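PDB 6SMT: 6-phosphogluconate dehydrogenase, NAD-binding from Mycolicibacterium smegmatis MC2 155, which reduces imines with S selectivity, probably using the NADPH that it binds in a Rossmann-type domain. Local coordinates for residues 88-100 with 114-126. Residues are numbered along the deposited sequence; the frame is centred on the assembly and turned at random. Where two conformers were deposited one is given.
Sequences GDAPAGRTVIGLS and VGNVGGRYLDGAI. With NDP (NADPH dihydro-nicotinamide-adenine-dinucleotide phosphate), chain L; FMT (formic acid), chain M.
Val-96 and Tyr-121 are paired at the middle of a parallel strand pair, 95-98 beside 120-126, the two strands of a beta-alpha-beta crossover in the Rossmann-type NADPH-binding domain; helix 104-116 connects them. The backbone ladder runs from Arg-120 N on Arg-94 O to Gly-124 N on Gly-98 O, the last bond being 2.7 Å long. Val-96 uses both its N and its O, on Arg-120 O and Leu-122 N. Before the strands, Gly-93 N, in the type II turn from Pro-91 to Arg-94, donates to Gly-118 O at 2.9 Å, from above the carbonyl plane; Gly-118 closes the helix as C-prime residue of a Schellman motif.

On the face of Thr-95 and Ile-97, Ile-97 and Leu-122 lie side by side, CD1 to CD1 3.9 Å, under helix 146-156. Arg-120, in the conformer given, lays one guanidinium face over Thr-95 OG1, while its NH1 salt-bridges Glu-151; Thr-95 OG1 is hydrogen-bonded to His-152 NE2.

On the face of Val-96 and Tyr-121, a valine methyl meets the tyrosine ring. With CG anti to the backbone N (chi1 -175°), the ring swings across to Val-96, Tyr-121 CD1 lying 4.0 Å from Val-96 CG1. Tyr-121 OH lies 3.4 Å from CA of Gly-98, which has no side chain. Past the end of strand 95-98, Ser-100 borders NADPH, as does Ile-126 at the end of strand 120-126. Tyr-121 OH donates to the anti lone pair of Asp-123 OD1 at 2.6 Å.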
ATOM      1  N   GLY B  88     -16.581  34.718  14.833  1.00 23.85           N
ATOM      2  CA  GLY B  88     -16.253  36.149  14.845  1.00 25.17           C
ATOM      3  C   GLY B  88     -14.988  36.432  15.643  1.00 24.71           C
ATOM      4  O   GLY B  88     -13.914  35.858  15.328  1.00 25.46           O
ATOM      5  N   ASP B  89     -15.054  37.253  16.699  1.00 24.14           N
ATOM      6  CA  ASP B  89     -13.836  37.677  17.441  0.59 23.83           C
ATOM      7  C   ASP B  89     -13.512  36.732  18.598  1.00 22.33           C
ATOM      8  O   ASP B  89     -12.534  36.990  19.320  1.00 23.21           O
ATOM      9  CB  ASP B  89     -14.011  39.110  17.976  0.59 26.32           C
ATOM     10  CG  ASP B  89     -14.145  40.094  16.833  0.59 29.12           C
ATOM     11  OD1 ASP B  89     -13.296  40.026  15.909  0.59 30.35           O
ATOM     12  OD2 ASP B  89     -15.103  40.958  16.902  0.59 31.32           O
ATOM     13  N   ALA B  90     -14.252  35.621  18.753  1.00 21.48           N
ATOM     14  CA  ALA B  90     -14.030  34.666  19.875  1.00 21.71           C
ATOM     15  C   ALA B  90     -12.607  34.148  19.897  1.00 20.59           C
ATOM     16  O   ALA B  90     -12.071  33.916  20.989  1.00 21.01           O
ATOM     17  CB  ALA B  90     -15.008  33.524  19.884  1.00 21.65           C
ATOM     18  N   PRO B  91     -11.940  33.897  18.733  1.00 19.99           N
ATOM     19  CA  PRO B  91     -10.564  33.458  18.841  1.00 19.55           C
ATOM     20  C   PRO B  91      -9.512  34.412  19.377  1.00 19.43           C
ATOM     21  O   PRO B  91      -8.382  34.059  19.599  1.00 19.48           O
ATOM     22  CB  PRO B  91     -10.189  33.055  17.411  1.00 19.49           C
ATOM     23  CG  PRO B  91     -11.491  32.841  16.710  1.00 19.80           C
ATOM     24  CD  PRO B  91     -12.414  33.880  17.337  1.00 20.30           C
ATOM     25  N   ALA B  92      -9.914  35.698  19.627  1.00 20.86           N
ATOM     26  CA  ALA B  92      -8.921  36.708  20.017  1.00 21.21           C
ATOM     27  C   ALA B  92      -8.179  36.234  21.271  1.00 19.32           C
ATOM     28  O   ALA B  92      -8.871  35.888  22.273  1.00 22.00           O
ATOM     29  CB  ALA B  92      -9.616  38.065  20.261  1.00 22.21           C
ATOM     30  N   GLY B  93      -6.868  36.277  21.282  1.00 20.39           N
ATOM     31  CA  GLY B  93      -6.083  35.907  22.468  1.00 21.27           C
ATOM     32  C   GLY B  93      -6.094  34.402  22.767  1.00 22.27           C
ATOM     33  O   GLY B  93      -5.584  34.015  23.803  1.00 24.29           O
ATOM     34  N   ARG B  94      -6.639  33.604  21.854  1.00 19.33           N
ATOM     35  CA  ARG B  94      -6.676  32.151  22.062  1.00 18.30           C
ATOM     36  C   ARG B  94      -5.920  31.484  20.920  1.00 18.57           C
ATOM     37  O   ARG B  94      -5.494  32.118  19.999  1.00 18.12           O
ATOM     38  CB  ARG B  94      -8.131  31.708  22.059  1.00 19.88           C
ATOM     39  CG  ARG B  94      -8.949  32.301  23.217  1.00 22.86           C
ATOM     40  CD  ARG B  94     -10.418  31.957  23.210  1.00 24.34           C
ATOM     41  NE  ARG B  94     -11.135  32.876  24.105  1.00 29.07           N
ATOM     42  CZ  ARG B  94     -11.196  32.753  25.392  1.00 33.38           C
ATOM     43  NH1 ARG B  94     -10.798  31.628  25.962  1.00 31.42           N
ATOM     44  NH2 ARG B  94     -11.793  33.700  26.125  1.00 32.36           N
ATOM     45  N   THR B  95      -5.784  30.174  21.011  1.00 18.07           N
ATOM     46  CA  THR B  95      -5.093  29.362  19.980  1.00 16.38           C
ATOM     47  C   THR B  95      -6.097  28.471  19.307  1.00 16.07           C
ATOM     48  O   THR B  95      -6.871  27.785  19.979  1.00 16.93           O
ATOM     49  CB  THR B  95      -4.013  28.475  20.617  1.00 17.51           C
ATOM     50  OG1 THR B  95      -3.055  29.378  21.198  1.00 18.77           O
ATOM     51  CG2 THR B  95      -3.292  27.634  19.563  1.00 17.68           C
ATOM     52  N   VAL B  96      -6.101  28.438  17.977  1.00 14.65           N
ATOM     53  CA  VAL B  96      -6.974  27.547  17.190  1.00 14.66           C
ATOM     54  C   VAL B  96      -6.024  26.585  16.481  1.00 14.22           C
ATOM     55  O   VAL B  96      -4.990  27.015  15.923  1.00 14.20           O
ATOM     56  CB  VAL B  96      -7.746  28.334  16.128  1.00 16.54           C
ATOM     57  CG1 VAL B  96      -8.468  27.414  15.178  1.00 17.02           C
ATOM     58  CG2 VAL B  96      -8.711  29.298  16.823  1.00 18.67           C
ATOM     59  N   ILE B  97      -6.326  25.287  16.522  1.00 13.90           N
ATOM     60  CA  ILE B  97      -5.565  24.293  15.747  1.00 14.01           C
ATOM     61  C   ILE B  97      -6.525  23.673  14.760  1.00 14.06           C
ATOM     62  O   ILE B  97      -7.512  23.011  15.136  1.00 14.08           O
ATOM     63  CB  ILE B  97      -4.899  23.239  16.637  1.00 14.68           C
ATOM     64  CG1 ILE B  97      -3.989  23.939  17.642  1.00 16.16           C
ATOM     65  CG2 ILE B  97      -4.170  22.227  15.793  1.00 16.30           C
ATOM     66  CD1 ILE B  97      -3.214  22.972  18.543  1.00 17.08           C
ATOM     67  N   GLY B  98      -6.208  23.776  13.479  1.00 14.94           N
ATOM     68  CA  GLY B  98      -6.967  23.120  12.432  1.00 14.38           C
ATOM     69  C   GLY B  98      -6.527  21.680  12.383  1.00 15.07           C
ATOM     70  O   GLY B  98      -5.328  21.428  12.310  1.00 15.14           O
ATOM     71  N   LEU B  99      -7.452  20.761  12.442  1.00 13.19           N
ATOM     72  CA  LEU B  99      -7.185  19.311  12.310  1.00 12.93           C
ATOM     73  C   LEU B  99      -8.112  18.781  11.248  1.00 14.12           C
ATOM     74  O   LEU B  99      -8.721  17.698  11.416  1.00 15.06           O
ATOM     75  CB  LEU B  99      -7.370  18.596  13.675  1.00 14.85           C
ATOM     76  CG  LEU B  99      -6.394  19.000  14.730  1.00 14.94           C
ATOM     77  CD1 LEU B  99      -6.795  18.310  16.050  1.00 16.51           C
ATOM     78  CD2 LEU B  99      -4.965  18.670  14.392  1.00 16.57           C
ATOM     79  N   SER B 100      -8.258  19.429  10.129  1.00 12.63           N
ATOM     80  CA  SER B 100      -9.191  19.086   9.059  1.00 13.06           C
ATOM     81  C   SER B 100      -8.413  18.970   7.761  1.00 13.55           C
ATOM     82  O   SER B 100      -7.751  19.962   7.354  1.00 14.91           O
ATOM     83  CB  SER B 100     -10.289  20.165   8.947  1.00 14.22           C
ATOM     84  OG  SER B 100     -10.971  20.295  10.227  1.00 14.30           O
ATOM     85  N   VAL B 114      -7.476  33.360  11.187  1.00 15.94           N
ATOM     86  CA  VAL B 114      -7.326  33.390  12.658  1.00 17.25           C
ATOM     87  C   VAL B 114      -6.516  34.626  13.073  1.00 18.50           C
ATOM     88  O   VAL B 114      -6.891  35.276  14.133  1.00 19.15           O
ATOM     89  CB  VAL B 114      -6.752  32.045  13.146  1.00 17.22           C
ATOM     90  CG1 VAL B 114      -6.441  32.088  14.650  1.00 18.27           C
ATOM     91  CG2 VAL B 114      -7.750  30.944  12.847  1.00 17.00           C
ATOM     92  N   GLY B 115      -5.389  34.898  12.466  1.00 19.41           N
ATOM     93  CA  GLY B 115      -4.571  36.052  12.871  1.00 19.75           C
ATOM     94  C   GLY B 115      -5.352  37.357  12.685  1.00 21.39           C
ATOM     95  O   GLY B 115      -5.236  38.260  13.545  1.00 21.26           O
ATOM     96  N   ASN B 116      -6.260  37.438  11.737  1.00 20.52           N
ATOM     97  CA  ASN B 116      -7.041  38.678  11.452  1.00 21.45           C
ATOM     98  C   ASN B 116      -7.902  39.027  12.647  1.00 24.26           C
ATOM     99  O   ASN B 116      -8.289  40.238  12.762  1.00 24.94           O
ATOM    100  CB  ASN B 116      -7.952  38.466  10.242  1.00 22.66           C
ATOM    101  CG  ASN B 116      -7.263  38.468   8.918  1.00 26.78           C
ATOM    102  OD1 ASN B 116      -6.077  38.828   8.826  1.00 29.16           O
ATOM    103  ND2 ASN B 116      -8.018  37.996   7.908  1.00 26.91           N
ATOM    104  N   VAL B 117      -8.319  38.069  13.480  1.00 21.05           N
ATOM    105  CA  VAL B 117      -9.199  38.325  14.639  1.00 21.54           C
ATOM    106  C   VAL B 117      -8.430  38.165  15.935  1.00 21.01           C
ATOM    107  O   VAL B 117      -9.101  38.141  16.967  1.00 26.03           O
ATOM    108  CB  VAL B 117     -10.473  37.496  14.619  1.00 21.78           C
ATOM    109  CG1 VAL B 117     -11.337  37.746  13.386  1.00 24.30           C
ATOM    110  CG2 VAL B 117     -10.089  36.006  14.732  1.00 22.57           C
ATOM    111  N   GLY B 118      -7.109  38.191  15.868  1.00 22.36           N
ATOM    112  CA  GLY B 118      -6.215  38.259  17.016  1.00 21.13           C
ATOM    113  C   GLY B 118      -6.054  36.933  17.712  1.00 22.02           C
ATOM    114  O   GLY B 118      -5.510  36.884  18.795  1.00 22.03           O
ATOM    115  N   GLY B 119      -6.313  35.847  16.965  1.00 20.53           N
ATOM    116  CA  GLY B 119      -5.951  34.498  17.459  1.00 19.52           C
ATOM    117  C   GLY B 119      -4.579  34.078  16.956  1.00 18.46           C
ATOM    118  O   GLY B 119      -3.943  34.765  16.104  1.00 18.86           O
ATOM    119  N   ARG B 120      -4.137  32.925  17.436  0.56 17.73           N
ATOM    120  CA  ARG B 120      -2.869  32.210  17.100  0.56 17.12           C
ATOM    121  C   ARG B 120      -3.334  30.928  16.387  0.56 16.34           C
ATOM    122  O   ARG B 120      -4.473  30.481  16.694  0.56 15.09           O
ATOM    123  CB  ARG B 120      -2.131  32.048  18.438  0.56 19.18           C
ATOM    124  CG  ARG B 120      -1.511  33.368  18.932  0.56 22.33           C
ATOM    125  CD  ARG B 120      -0.580  33.221  20.113  0.56 24.28           C
ATOM    126  NE  ARG B 120      -1.278  32.648  21.227  0.56 29.41           N
ATOM    127  CZ  ARG B 120      -0.701  32.107  22.286  0.56 30.82           C
ATOM    128  NH1 ARG B 120       0.608  32.033  22.337  0.56 32.04           N
ATOM    129  NH2 ARG B 120      -1.435  31.637  23.273  0.56 35.88           N
ATOM    130  N   TYR B 121      -2.547  30.425  15.440  1.00 16.55           N
ATOM    131  CA  TYR B 121      -2.976  29.213  14.705  1.00 14.34           C
ATOM    132  C   TYR B 121      -1.845  28.240  14.598  1.00 14.63           C
ATOM    133  O   TYR B 121      -0.726  28.618  14.234  1.00 15.27           O
ATOM    134  CB  TYR B 121      -3.454  29.594  13.297  1.00 14.68           C
ATOM    135  CG  TYR B 121      -4.020  28.442  12.507  1.00 14.06           C
ATOM    136  CD1 TYR B 121      -5.258  27.926  12.785  1.00 14.42           C
ATOM    137  CD2 TYR B 121      -3.325  27.896  11.478  1.00 15.08           C
ATOM    138  CE1 TYR B 121      -5.785  26.905  12.046  1.00 14.71           C
ATOM    139  CE2 TYR B 121      -3.848  26.888  10.692  1.00 14.43           C
ATOM    140  CZ  TYR B 121      -5.064  26.326  11.019  1.00 13.87           C
ATOM    141  OH  TYR B 121      -5.622  25.308  10.275  1.00 15.07           O
ATOM    142  N   LEU B 122      -2.150  26.968  14.816  1.00 13.15           N
ATOM    143  CA  LEU B 122      -1.300  25.858  14.340  1.00 13.64           C
ATOM    144  C   LEU B 122      -2.129  25.083  13.343  1.00 13.58           C
ATOM    145  O   LEU B 122      -3.340  24.902  13.564  1.00 13.49           O
ATOM    146  CB  LEU B 122      -0.810  24.904  15.422  1.00 14.84           C
ATOM    147  CG  LEU B 122       0.057  25.536  16.456  1.00 16.50           C
ATOM    148  CD1 LEU B 122       0.276  24.539  17.608  1.00 17.58           C
ATOM    149  CD2 LEU B 122       1.385  25.943  15.866  1.00 18.04           C
ATOM    150  N   ASP B 123      -1.541  24.506  12.312  1.00 13.90           N
ATOM    151  CA  ASP B 123      -2.224  23.530  11.455  1.00 14.60           C
ATOM    152  C   ASP B 123      -1.745  22.148  11.839  1.00 14.66           C
ATOM    153  O   ASP B 123      -0.552  21.959  12.152  1.00 15.66           O
ATOM    154  CB  ASP B 123      -1.911  23.762   9.969  1.00 14.60           C
ATOM    155  CG  ASP B 123      -2.971  23.036   9.120  1.00 16.27           C
ATOM    156  OD1 ASP B 123      -4.189  23.345   9.314  1.00 15.97           O
ATOM    157  OD2 ASP B 123      -2.606  22.055   8.356  1.00 15.90           O
ATOM    158  N   GLY B 124      -2.638  21.177  11.877  1.00 14.62           N
ATOM    159  CA  GLY B 124      -2.260  19.810  12.207  1.00 15.48           C
ATOM    160  C   GLY B 124      -2.928  18.800  11.299  1.00 14.75           C
ATOM    161  O   GLY B 124      -3.880  19.120  10.612  1.00 16.13           O
ATOM    162  N   ALA B 125      -2.305  17.650  11.182  1.00 12.27           N
ATOM    163  CA  ALA B 125      -2.780  16.551  10.353  1.00 13.01           C
ATOM    164  C   ALA B 125      -2.665  15.273  11.174  1.00 12.21           C
ATOM    165  O   ALA B 125      -1.559  14.876  11.599  1.00 12.48           O
ATOM    166  CB  ALA B 125      -1.992  16.445   9.103  1.00 14.38           C
ATOM    167  N   ILE B 126      -3.795  14.638  11.387  1.00 12.01           N
ATOM    168  CA  ILE B 126      -3.894  13.352  12.100  1.00 12.02           C
ATOM    169  C   ILE B 126      -3.690  12.213  11.115  1.00 11.07           C
ATOM    170  O   ILE B 126      -4.385  12.137  10.093  1.00 12.22           O
ATOM    171  CB  ILE B 126      -5.260  13.205  12.799  1.00 12.12           C
ATOM    172  CG1 ILE B 126      -5.544  14.385  13.748  1.00 13.18           C
ATOM    173  CG2 ILE B 126      -5.328  11.844  13.531  1.00 13.61           C
ATOM    174  CD1 ILE B 126      -6.993  14.474  14.088  1.00 14.20           C
TER
HETATM  175  PA  NDP L 301     -15.767  13.999   8.308  1.00 15.55           P
HETATM  176  O1A NDP L 301     -14.517  14.271   7.524  1.00 16.18           O
HETATM  177  O2A NDP L 301     -16.840  13.126   7.737  1.00 17.89           O
HETATM  178  O5B NDP L 301     -16.376  15.388   8.770  1.00 17.08           O
HETATM  179  C5B NDP L 301     -17.596  15.342   9.532  1.00 18.22           C
HETATM  180  C4B NDP L 301     -17.629  16.541  10.445  1.00 15.71           C
HETATM  181  O4B NDP L 301     -17.580  17.779   9.679  1.00 15.83           O
HETATM  182  C3B NDP L 301     -18.943  16.612  11.249  1.00 15.67           C
HETATM  183  O3B NDP L 301     -18.729  17.207  12.515  1.00 16.56           O
HETATM  184  C2B NDP L 301     -19.777  17.512  10.363  1.00 16.66           C
HETATM  185  O2B NDP L 301     -20.863  18.213  10.961  1.00 17.41           O
HETATM  186  C1B NDP L 301     -18.718  18.545  10.030  1.00 16.62           C
HETATM  187  N9A NDP L 301     -19.052  19.414   8.908  1.00 18.53           N
HETATM  188  C8A NDP L 301     -19.150  19.087   7.575  1.00 18.71           C
HETATM  189  N7A NDP L 301     -19.450  20.119   6.821  1.00 20.93           N
HETATM  190  C5A NDP L 301     -19.572  21.186   7.696  1.00 21.13           C
HETATM  191  C6A NDP L 301     -19.924  22.552   7.536  1.00 22.93           C
HETATM  192  N6A NDP L 301     -20.125  23.135   6.358  1.00 28.10           N
HETATM  193  N1A NDP L 301     -19.972  23.310   8.652  1.00 23.66           N
HETATM  194  C2A NDP L 301     -19.721  22.762   9.844  1.00 22.47           C
HETATM  195  N3A NDP L 301     -19.408  21.491  10.117  1.00 21.29           N
HETATM  196  C4A NDP L 301     -19.370  20.751   9.002  1.00 19.14           C
HETATM  197  O3  NDP L 301     -15.470  13.374   9.755  1.00 16.89           O
HETATM  198  PN  NDP L 301     -14.318  12.669  10.534  1.00 14.94           P
HETATM  199  O1N NDP L 301     -14.603  12.824  11.960  1.00 15.19           O
HETATM  200  O2N NDP L 301     -14.149  11.289  10.005  1.00 15.13           O
HETATM  201  O5D NDP L 301     -12.974  13.445  10.115  1.00 13.61           O
HETATM  202  C5D NDP L 301     -12.761  14.795  10.511  1.00 14.31           C
HETATM  203  C4D NDP L 301     -11.443  15.216   9.906  1.00 14.32           C
HETATM  204  O4D NDP L 301     -10.406  14.388  10.493  1.00 13.72           O
HETATM  205  C3D NDP L 301     -11.318  15.080   8.383  1.00 13.44           C
HETATM  206  O3D NDP L 301     -10.651  16.185   7.785  1.00 14.46           O
HETATM  207  C2D NDP L 301     -10.485  13.820   8.231  1.00 13.44           C
HETATM  208  O2D NDP L 301      -9.716  13.731   7.035  1.00 14.27           O
HETATM  209  C1D NDP L 301      -9.604  13.824   9.453  1.00 13.14           C
HETATM  210  N1N NDP L 301      -9.179  12.481   9.893  1.00 13.61           N
HETATM  211  C2N NDP L 301     -10.107  11.503  10.130  1.00 13.52           C
HETATM  212  C3N NDP L 301      -9.741  10.239  10.451  1.00 13.23           C
HETATM  213  C7N NDP L 301     -10.722   9.165  10.700  1.00 15.26           C
HETATM  214  O7N NDP L 301     -10.244   8.032  10.937  1.00 16.88           O
HETATM  215  N7N NDP L 301     -12.026   9.387  10.707  1.00 13.95           N
HETATM  216  C4N NDP L 301      -8.338   9.881  10.518  1.00 14.64           C
HETATM  217  C5N NDP L 301      -7.398  10.965  10.321  1.00 14.54           C
HETATM  218  C6N NDP L 301      -7.803  12.189  10.063  1.00 13.53           C
HETATM  219  P2B NDP L 301     -22.257  17.392  11.139  1.00 20.06           P
HETATM  220  O1X NDP L 301     -23.276  18.522  11.475  1.00 21.17           O
HETATM  221  O2X NDP L 301     -22.565  16.763   9.783  1.00 21.25           O
HETATM  222  O3X NDP L 301     -22.123  16.362  12.187  1.00 19.90           O
HETATM  223  C   FMT M 302     -11.262  37.282   8.973  0.55 27.08           C
HETATM  224  O1  FMT M 302     -10.730  37.636   7.939  0.55 27.37           O
HETATM  225  O2  FMT M 302     -10.665  36.866  10.065  0.55 27.81           O
HETATM  226  O   HOH W   1     -10.816  40.264  17.333  1.00 40.19           O
HETATM  227  O   HOH W   2      -3.525  33.984  21.176  1.00 45.25           O
HETATM  228  O   HOH W   3      -6.581  15.561  10.717  0.50 15.93           O
HETATM  229  O   HOH W   4      -6.172  21.438   9.252  1.00 16.32           O
HETATM  230  O   HOH W   5      -4.495  20.807   6.999  1.00 18.25           O